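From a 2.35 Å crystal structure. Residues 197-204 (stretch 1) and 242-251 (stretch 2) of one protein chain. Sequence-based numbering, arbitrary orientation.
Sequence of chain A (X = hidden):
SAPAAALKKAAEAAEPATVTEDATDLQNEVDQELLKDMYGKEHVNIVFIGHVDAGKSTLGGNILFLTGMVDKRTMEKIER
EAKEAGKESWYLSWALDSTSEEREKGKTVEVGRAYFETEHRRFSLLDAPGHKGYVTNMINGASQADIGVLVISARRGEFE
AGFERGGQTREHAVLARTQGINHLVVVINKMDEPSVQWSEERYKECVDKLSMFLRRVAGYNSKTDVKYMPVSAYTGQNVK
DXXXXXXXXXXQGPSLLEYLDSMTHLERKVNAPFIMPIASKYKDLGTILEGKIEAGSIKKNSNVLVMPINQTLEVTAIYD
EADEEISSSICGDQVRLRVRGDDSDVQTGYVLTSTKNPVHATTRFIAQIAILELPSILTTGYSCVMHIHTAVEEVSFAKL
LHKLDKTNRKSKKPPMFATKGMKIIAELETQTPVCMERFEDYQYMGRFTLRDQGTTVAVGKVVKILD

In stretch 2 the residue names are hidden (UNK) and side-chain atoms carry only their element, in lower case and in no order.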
# COMPACT_ATOMS: atom_id res chain seq x y z
N GLN A 197 -30.76 15.10 -1.17
CA GLN A 197 -30.90 14.67 -2.57
C GLN A 197 -29.64 15.00 -3.33
O GLN A 197 -29.65 15.72 -4.33
CB GLN A 197 -32.16 15.26 -3.18
CG GLN A 197 -33.40 14.63 -2.57
CD GLN A 197 -34.68 15.04 -3.25
OE1 GLN A 197 -35.50 15.73 -2.65
NE2 GLN A 197 -34.87 14.62 -4.50
N TRP A 198 -28.55 14.44 -2.82
CA TRP A 198 -27.20 14.79 -3.23
C TRP A 198 -27.00 16.30 -3.13
O TRP A 198 -26.30 16.92 -3.93
CB TRP A 198 -26.89 14.26 -4.64
CG TRP A 198 -26.76 12.76 -4.67
CD1 TRP A 198 -27.74 11.84 -4.95
CD2 TRP A 198 -25.58 12.00 -4.40
NE1 TRP A 198 -27.24 10.57 -4.86
CE2 TRP A 198 -25.91 10.63 -4.53
CE3 TRP A 198 -24.26 12.33 -4.06
CZ2 TRP A 198 -24.99 9.61 -4.33
CZ3 TRP A 198 -23.34 11.31 -3.86
CH2 TRP A 198 -23.71 9.97 -4.00
N SER A 199 -27.61 16.90 -2.11
CA SER A 199 -27.48 18.32 -1.89
C SER A 199 -26.05 18.62 -1.46
O SER A 199 -25.58 18.06 -0.47
CB SER A 199 -28.44 18.79 -0.81
OG SER A 199 -28.06 20.07 -0.32
N GLU A 200 -25.37 19.48 -2.20
CA GLU A 200 -24.08 20.00 -1.76
C GLU A 200 -24.19 20.78 -0.44
O GLU A 200 -23.25 20.78 0.35
CB GLU A 200 -23.43 20.89 -2.83
CG GLU A 200 -21.92 21.02 -2.66
CD GLU A 200 -21.28 22.01 -3.62
OE1 GLU A 200 -22.00 22.74 -4.35
OE2 GLU A 200 -20.03 22.07 -3.62
N GLU A 201 -25.32 21.45 -0.19
CA GLU A 201 -25.54 22.15 1.08
C GLU A 201 -25.51 21.20 2.28
O GLU A 201 -24.97 21.54 3.31
CB GLU A 201 -26.86 22.91 1.10
CG GLU A 201 -26.72 24.40 0.85
CD GLU A 201 -27.04 24.77 -0.59
OE1 GLU A 201 -26.47 24.11 -1.49
OE2 GLU A 201 -27.87 25.68 -0.82
N ARG A 202 -26.13 20.03 2.14
CA ARG A 202 -26.20 19.03 3.20
C ARG A 202 -24.83 18.40 3.42
O ARG A 202 -24.41 18.19 4.55
CB ARG A 202 -27.18 17.92 2.83
CG ARG A 202 -28.13 17.50 3.93
CD ARG A 202 -27.47 16.81 5.14
NE ARG A 202 -27.64 17.62 6.34
CZ ARG A 202 -28.03 17.20 7.55
NH1 ARG A 202 -28.27 15.92 7.82
NH2 ARG A 202 -28.15 18.09 8.53
N TYR A 203 -24.13 18.11 2.32
CA TYR A 203 -22.83 17.45 2.38
C TYR A 203 -21.82 18.34 3.07
O TYR A 203 -21.13 17.90 3.99
CB TYR A 203 -22.33 17.10 0.97
CG TYR A 203 -20.95 16.47 0.97
CD1 TYR A 203 -20.77 15.17 1.39
CD2 TYR A 203 -19.84 17.19 0.57
CE1 TYR A 203 -19.51 14.59 1.40
CE2 TYR A 203 -18.56 16.62 0.57
CZ TYR A 203 -18.41 15.32 0.98
OH TYR A 203 -17.15 14.76 0.99
N LYS A 204 -21.75 19.59 2.62
CA LYS A 204 -20.87 20.60 3.20
C LYS A 204 -21.22 20.84 4.66
O LYS A 204 -20.32 21.00 5.48
CB LYS A 204 -20.97 21.93 2.44
CG LYS A 204 -19.77 22.25 1.55
CD LYS A 204 -19.71 23.74 1.18
CE LYS A 204 -18.42 24.11 0.44
NZ LYS A 204 -17.99 23.05 -0.53
N UNK A 242 -17.80 6.15 -9.82
CA UNK A 242 -18.13 7.51 -9.40
C UNK A 242 -19.61 7.77 -9.62
O UNK A 242 -20.20 7.22 -10.54
n UNK A 242 -11.87 10.81 -9.95
n UNK A 242 -12.37 9.05 -11.33
c UNK A 242 -15.87 8.63 -9.95
c UNK A 242 -15.16 9.53 -10.96
c UNK A 242 -12.77 10.05 -10.55
n UNK A 242 -14.07 10.30 -10.37
c UNK A 242 -17.36 8.55 -10.22
N UNK A 243 -20.22 8.59 -8.77
CA UNK A 243 -21.54 9.14 -9.08
C UNK A 243 -21.53 9.75 -10.45
O UNK A 243 -20.57 10.43 -10.82
c UNK A 243 -23.24 9.92 -7.40
c UNK A 243 -20.86 10.81 -7.27
c UNK A 243 -21.98 10.30 -8.17
N UNK A 244 -22.62 9.54 -11.19
CA UNK A 244 -22.77 10.16 -12.49
C UNK A 244 -22.97 11.67 -12.33
O UNK A 244 -23.50 12.12 -11.32
c UNK A 244 -23.88 9.82 -14.73
o UNK A 244 -24.79 10.40 -15.37
o UNK A 244 -22.87 9.44 -15.35
c UNK A 244 -23.96 9.56 -13.24
N UNK A 245 -22.54 12.43 -13.33
CA UNK A 245 -22.72 13.89 -13.35
C UNK A 245 -24.18 14.32 -13.22
O UNK A 245 -24.48 15.35 -12.61
c UNK A 245 -22.11 14.50 -14.62
o UNK A 245 -20.83 15.03 -14.34
N UNK A 246 -25.09 13.54 -13.81
CA UNK A 246 -26.52 13.84 -13.76
C UNK A 246 -27.07 13.69 -12.33
O UNK A 246 -27.98 14.42 -11.94
o UNK A 246 -27.69 11.73 -14.15
c UNK A 246 -27.31 12.96 -14.74
N UNK A 247 -26.52 12.74 -11.58
CA UNK A 247 -26.94 12.49 -10.19
C UNK A 247 -26.34 13.50 -9.19
O UNK A 247 -27.02 13.96 -8.28
c UNK A 247 -26.58 11.04 -9.76
c UNK A 247 -27.29 10.03 -10.64
c UNK A 247 -26.93 10.80 -8.30
N UNK A 248 -25.06 13.83 -9.37
CA UNK A 248 -24.35 14.73 -8.47
C UNK A 248 -23.26 15.46 -9.26
O UNK A 248 -22.14 14.96 -9.40
c UNK A 248 -23.76 13.92 -7.31
s UNK A 248 -22.70 14.85 -6.17
N UNK A 249 -23.61 16.62 -9.81
CA UNK A 249 -22.69 17.38 -10.66
C UNK A 249 -21.48 17.96 -9.93
O UNK A 249 -20.43 18.16 -10.56
c UNK A 249 -23.55 18.53 -11.21
c UNK A 249 -24.96 18.29 -10.75
c UNK A 249 -24.92 17.28 -9.66
N UNK A 250 -21.62 18.23 -8.64
CA UNK A 250 -20.63 19.02 -7.89
C UNK A 250 -19.47 18.20 -7.33
O UNK A 250 -18.36 18.73 -7.22
c UNK A 250 -21.89 16.49 -2.57
n UNK A 250 -24.09 18.04 -5.09
c UNK A 250 -21.88 18.19 -4.78
c UNK A 250 -23.58 18.88 -6.06
c UNK A 250 -20.67 17.91 -4.12
c UNK A 250 -20.69 17.06 -3.02
c UNK A 250 -21.31 19.82 -6.76
c UNK A 250 -23.06 17.61 -4.29
c UNK A 250 -23.08 16.75 -3.18
c UNK A 250 -22.23 19.00 -5.90
N UNK A 251 -19.71 16.94 -6.96
CA UNK A 251 -18.62 16.07 -6.49
C UNK A 251 -17.87 15.55 -7.69
O UNK A 251 -18.46 14.91 -8.58
c UNK A 251 -15.85 12.46 -4.20
c UNK A 251 -16.08 13.73 -3.69
o UNK A 251 -14.79 11.73 -3.71
c UNK A 251 -17.73 12.74 -5.68
c UNK A 251 -19.12 14.86 -5.69
c UNK A 251 -16.67 11.96 -5.20
c UNK A 251 -17.14 14.49 -4.18
c UNK A 251 -17.98 14.01 -5.17

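Position 242 carries seven side-chain atoms: three carbons in a chain, a nitrogen, then a carbon bearing two more nitrogens. This guanidinium group identifies Arg242, and it stays out of reach of stretch 1. Position 243 has three side-chain carbons, one of them bearing the other two. The CA-to-CB bond points toward stretch 1, and one of the two terminal carbons lies over a face of the Trp198 indole. A side chain branched at CB and made only of carbon is Val243; its CG1 sits 3.4 Å from Trp198 CH2 and 3.6 Å from the centroid of the six-membered ring, close to the ring normal.

At position 244 two carbons end in a pair of oxygens, a carboxylate one methylene from the backbone, hence Asp244. Positions 245 and 246 each show one carbon followed by one oxygen, and both are serines, Ser245 and Ser246. None of the three touches stretch 1. Bonds within the stretch accompany the turn: Ser246 OG gives a weak hydrogen bond to Asp244 OD2 at 3.4 Å, and the backbone closes behind them, with the N of position 248 donating to Asp244 O at 3.0 Å.

Position 247 again has three carbons branched at CB, and one terminal carbon rests over the five-membered ring of Trp198. This is Val247, whose CG1 lies 3.7 Å from the centroid of that ring and 3.5 Å from Trp198 NE1. Position 248 has one carbon and a sulfur, and the sulfur reaches the Trp198 indole obliquely. It is Cys248, with SG 3.6 Å from Trp198 CE3. The backbones are also near each other here, Cys248 CA lying 6.0 Å from Trp198 CA.

Three carbons at position 249 close a ring onto the backbone nitrogen, which defines Pro249; it makes no contact. Position 250 holds ten side-chain atoms, a carbon followed by fused five- and six-membered rings containing a single nitrogen. That nitrogen is 2.7 Å from Trp198 O, and the rings lie against Glu200 and Tyr203. The residue is Trp250. Position 251 has a carbon and a six-carbon ring bearing an oxygen, which is Tyr251; its side chain makes no contact with stretch 1.

The contact is built around two tryptophans, one from each stretch. The indole of Trp198 receives both valines over one face, CG1 of Val243 over the six-membered ring and CG1 of Val247 over the five-membered ring, while Cys248 adds an oblique contact. Trp250 in turn packs against the start of the helix: Glu200 CB stands 3.5 Å from the centroid of its five-membered ring, almost on the normal, and Tyr203 CB meets Trp250 CH2 at 3.6 Å. The tyrosine ring itself is oblique to the indole, with planes at 37°. A single hydrogen bond crosses the interface, from Trp250 NE1 to Trp198 O, with an angle of 145° at the hydrogen. It satisfies the indole nitrogen at the ring edge and ties the Trp250 ring to the backbone ahead of the helix, leaving the rest of the contact largely apolar.

Stretch 2, residues 242-251: RVDSSVCPWY
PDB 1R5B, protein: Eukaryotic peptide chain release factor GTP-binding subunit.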